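PDB 3ORY: flap endonuclease 1 from Desulfurococcus amylolyticus, which probably cleaves 5' flaps from branched DNA during replication and repair, acting as a structure-specific nuclease of the XPG family. Local coordinates for residues Lys197-Leu202 with Pro221-Leu226. Numbering follows the deposited sequence.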
ATOM      1  N   LYS A 197       2.612 -13.416   6.479  1.00 30.07           N
ATOM      2  CA  LYS A 197       3.776 -12.557   6.272  1.00 30.46           C
ATOM      3  C   LYS A 197       3.406 -11.310   5.494  1.00 29.93           C
ATOM      4  O   LYS A 197       2.790 -11.397   4.426  1.00 29.74           O
ATOM      5  CB  LYS A 197       4.880 -13.307   5.507  1.00 31.00           C
ATOM      6  CG  LYS A 197       5.576 -14.424   6.279  1.00 33.04           C
ATOM      7  CD  LYS A 197       6.793 -14.936   5.511  1.00 33.63           C
ATOM      8  CE  LYS A 197       7.682 -15.782   6.404  1.00 37.64           C
ATOM      9  NZ  LYS A 197       6.930 -16.947   6.918  1.00 38.77           N
ATOM     10  N   LEU A 198       3.798 -10.159   6.031  1.00 29.82           N
ATOM     11  CA  LEU A 198       3.650  -8.879   5.341  1.00 29.84           C
ATOM     12  C   LEU A 198       5.020  -8.258   5.079  1.00 30.71           C
ATOM     13  O   LEU A 198       5.849  -8.148   5.994  1.00 31.70           O
ATOM     14  CB  LEU A 198       2.793  -7.906   6.166  1.00 28.74           C
ATOM     15  CG  LEU A 198       2.770  -6.430   5.727  1.00 28.80           C
ATOM     16  CD1 LEU A 198       2.061  -6.214   4.370  1.00 25.91           C
ATOM     17  CD2 LEU A 198       2.116  -5.563   6.795  1.00 27.47           C
ATOM     18  N   VAL A 199       5.258  -7.844   3.838  1.00 30.70           N
ATOM     19  CA  VAL A 199       6.435  -7.038   3.532  1.00 31.73           C
ATOM     20  C   VAL A 199       6.008  -5.587   3.325  1.00 31.72           C
ATOM     21  O   VAL A 199       5.102  -5.305   2.528  1.00 31.52           O
ATOM     22  CB  VAL A 199       7.223  -7.582   2.305  1.00 32.17           C
ATOM     23  CG1 VAL A 199       8.315  -6.598   1.876  1.00 32.36           C
ATOM     24  CG2 VAL A 199       7.832  -8.963   2.627  1.00 32.07           C
ATOM     25  N   ARG A 200       6.638  -4.677   4.063  1.00 31.62           N
ATOM     26  CA  ARG A 200       6.384  -3.248   3.896  1.00 32.05           C
ATOM     27  C   ARG A 200       7.530  -2.563   3.167  1.00 32.57           C
ATOM     28  O   ARG A 200       8.654  -3.077   3.154  1.00 32.77           O
ATOM     29  CB  ARG A 200       6.154  -2.570   5.248  1.00 32.05           C
ATOM     30  CG  ARG A 200       4.910  -3.060   5.983  1.00 32.54           C
ATOM     31  CD  ARG A 200       4.730  -2.302   7.292  1.00 32.80           C
ATOM     32  NE  ARG A 200       4.249  -0.937   7.066  1.00 32.89           N
ATOM     33  CZ  ARG A 200       4.967   0.173   7.224  1.00 33.86           C
ATOM     34  NH1 ARG A 200       6.237   0.120   7.623  1.00 33.57           N
ATOM     35  NH2 ARG A 200       4.400   1.348   6.988  1.00 33.33           N
ATOM     36  N   ASN A 201       7.225  -1.406   2.571  1.00 32.51           N
ATOM     37  CA  ASN A 201       8.200  -0.522   1.889  1.00 33.32           C
ATOM     38  C   ASN A 201       8.649  -0.977   0.502  1.00 33.74           C
ATOM     39  O   ASN A 201       9.478  -0.320  -0.129  1.00 34.41           O
ATOM     40  CB  ASN A 201       9.428  -0.216   2.769  1.00 34.16           C
ATOM     41  CG  ASN A 201       9.059   0.389   4.116  1.00 34.58           C
ATOM     42  OD1 ASN A 201       9.764   0.194   5.111  1.00 37.10           O
ATOM     43  ND2 ASN A 201       7.978   1.136   4.152  1.00 32.57           N
ATOM     44  N   LEU A 202       8.108  -2.093   0.026  1.00 33.98           N
ATOM     45  CA  LEU A 202       8.507  -2.638  -1.269  1.00 35.04           C
ATOM     46  C   LEU A 202       8.229  -1.674  -2.424  1.00 34.94           C
ATOM     47  O   LEU A 202       8.968  -1.647  -3.399  1.00 35.36           O
ATOM     48  CB  LEU A 202       7.835  -3.989  -1.516  1.00 35.29           C
ATOM     49  CG  LEU A 202       8.463  -4.907  -2.561  1.00 36.77           C
ATOM     50  CD1 LEU A 202       9.703  -5.639  -2.024  1.00 39.84           C
ATOM     51  CD2 LEU A 202       7.422  -5.898  -3.055  1.00 38.50           C
ATOM     52  N   PRO A 221      12.986  -2.353   2.798  1.00 43.03           N
ATOM     53  CA  PRO A 221      11.825  -3.217   3.005  1.00 41.92           C
ATOM     54  C   PRO A 221      11.924  -3.931   4.349  1.00 41.56           C
ATOM     55  O   PRO A 221      13.030  -4.121   4.865  1.00 41.93           O
ATOM     56  CB  PRO A 221      11.916  -4.230   1.857  1.00 41.84           C
ATOM     57  CG  PRO A 221      12.891  -3.647   0.886  1.00 42.82           C
ATOM     58  CD  PRO A 221      13.841  -2.834   1.700  1.00 43.41           C
ATOM     59  N   GLU A 222      10.777  -4.296   4.914  1.00 40.20           N
ATOM     60  CA  GLU A 222      10.736  -5.007   6.192  1.00 40.15           C
ATOM     61  C   GLU A 222       9.700  -6.129   6.176  1.00 39.14           C
ATOM     62  O   GLU A 222       8.608  -5.980   5.605  1.00 37.65           O
ATOM     63  CB  GLU A 222      10.485  -4.044   7.357  1.00 40.38           C
ATOM     64  CG  GLU A 222       9.125  -3.355   7.346  1.00 42.39           C
ATOM     65  CD  GLU A 222       8.953  -2.328   8.461  1.00 44.30           C
ATOM     66  OE1 GLU A 222       9.956  -1.918   9.075  1.00 46.60           O
ATOM     67  OE2 GLU A 222       7.801  -1.922   8.719  1.00 45.03           O
ATOM     68  N   LEU A 223      10.068  -7.253   6.784  1.00 38.49           N
ATOM     69  CA  LEU A 223       9.189  -8.406   6.903  1.00 38.03           C
ATOM     70  C   LEU A 223       8.553  -8.437   8.288  1.00 37.59           C
ATOM     71  O   LEU A 223       9.242  -8.323   9.301  1.00 37.70           O
ATOM     72  CB  LEU A 223       9.970  -9.704   6.656  1.00 38.56           C
ATOM     73  CG  LEU A 223       9.302 -11.042   7.015  1.00 39.30           C
ATOM     74  CD1 LEU A 223       8.153 -11.354   6.064  1.00 39.67           C
ATOM     75  CD2 LEU A 223      10.324 -12.179   7.018  1.00 41.49           C
ATOM     76  N   ILE A 224       7.233  -8.580   8.326  1.00 36.43           N
ATOM     77  CA  ILE A 224       6.531  -8.779   9.588  1.00 36.26           C
ATOM     78  C   ILE A 224       5.775 -10.093   9.527  1.00 35.98           C
ATOM     79  O   ILE A 224       4.961 -10.314   8.627  1.00 35.20           O
ATOM     80  CB  ILE A 224       5.560  -7.620   9.901  1.00 35.90           C
ATOM     81  CG1 ILE A 224       6.325  -6.308  10.020  1.00 36.11           C
ATOM     82  CG2 ILE A 224       4.750  -7.915  11.183  1.00 35.87           C
ATOM     83  CD1 ILE A 224       5.492  -5.090   9.698  1.00 36.10           C
ATOM     84  N   GLU A 225       6.041 -10.966  10.490  1.00 36.35           N
ATOM     85  CA  GLU A 225       5.363 -12.251  10.544  1.00 36.41           C
ATOM     86  C   GLU A 225       4.238 -12.184  11.568  1.00 35.64           C
ATOM     87  O   GLU A 225       4.442 -11.711  12.683  1.00 35.51           O
ATOM     88  CB  GLU A 225       6.359 -13.372  10.867  1.00 38.14           C
ATOM     89  CG  GLU A 225       7.439 -13.542   9.787  1.00 40.72           C
ATOM     90  CD  GLU A 225       8.585 -14.438  10.224  1.00 45.62           C
ATOM     91  OE1 GLU A 225       9.407 -14.001  11.065  1.00 47.39           O
ATOM     92  OE2 GLU A 225       8.672 -15.572   9.713  1.00 46.82           O
ATOM     93  N   LEU A 226       3.056 -12.659  11.174  1.00 34.53           N
ATOM     94  CA  LEU A 226       1.847 -12.538  11.990  1.00 34.01           C
ATOM     95  C   LEU A 226       1.943 -13.225  13.352  1.00 34.83           C
ATOM     96  O   LEU A 226       1.815 -12.571  14.387  1.00 33.94           O
ATOM     97  CB  LEU A 226       0.622 -13.080  11.247  1.00 32.67           C
ATOM     98  CG  LEU A 226      -0.727 -13.078  11.978  1.00 31.89           C
ATOM     99  CD1 LEU A 226      -1.128 -11.665  12.468  1.00 29.29           C
ATOM    100  CD2 LEU A 226      -1.814 -13.664  11.082  1.00 30.24           C
TER
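Leu-223 rests its CD1 methyl against the aliphatic chain of Lys-197, 3.9 Å from CB, filling the hollow between that chain and Val-199 CG2. Beyond it, Lys-197 and Glu-225 run side by side, and the bend at the end of the lysine (chi4 60°) turns NZ to Glu-225 OE2, a loose salt bridge at 3.6 Å. On the other face, Arg-200 lies alongside Glu-222. Its CD touches both Glu-222 OE2 and the Ile-224 CD1 methyl, which lie on the same side of it, the methyl at 3.8 Å. The bend at chi3 (74°) brings NH1 to 2.8 Å from Glu-222 OE2; the carboxylate oxygen lies near the guanidinium plane but is approached from above its own plane. Two pairs of backbone hydrogen bonds, Leu-198 with Ile-224 and Arg-200 with Glu-222, join the antiparallel strands 197-200 and 222-225. Strand 182-184 runs parallel to 197-200 on its other edge, and helix 189-192 packs on Leu-198 and Ile-224, placing the pair within the mixed sheet of the nuclease. Arg-200 NE donates to Gln-186 O and NH2 is also hydrogen-bonded, fixing the buried guanidinium's rotation; Glu-222 probably offsets part of its charge and is in turn favoured in its ionised form.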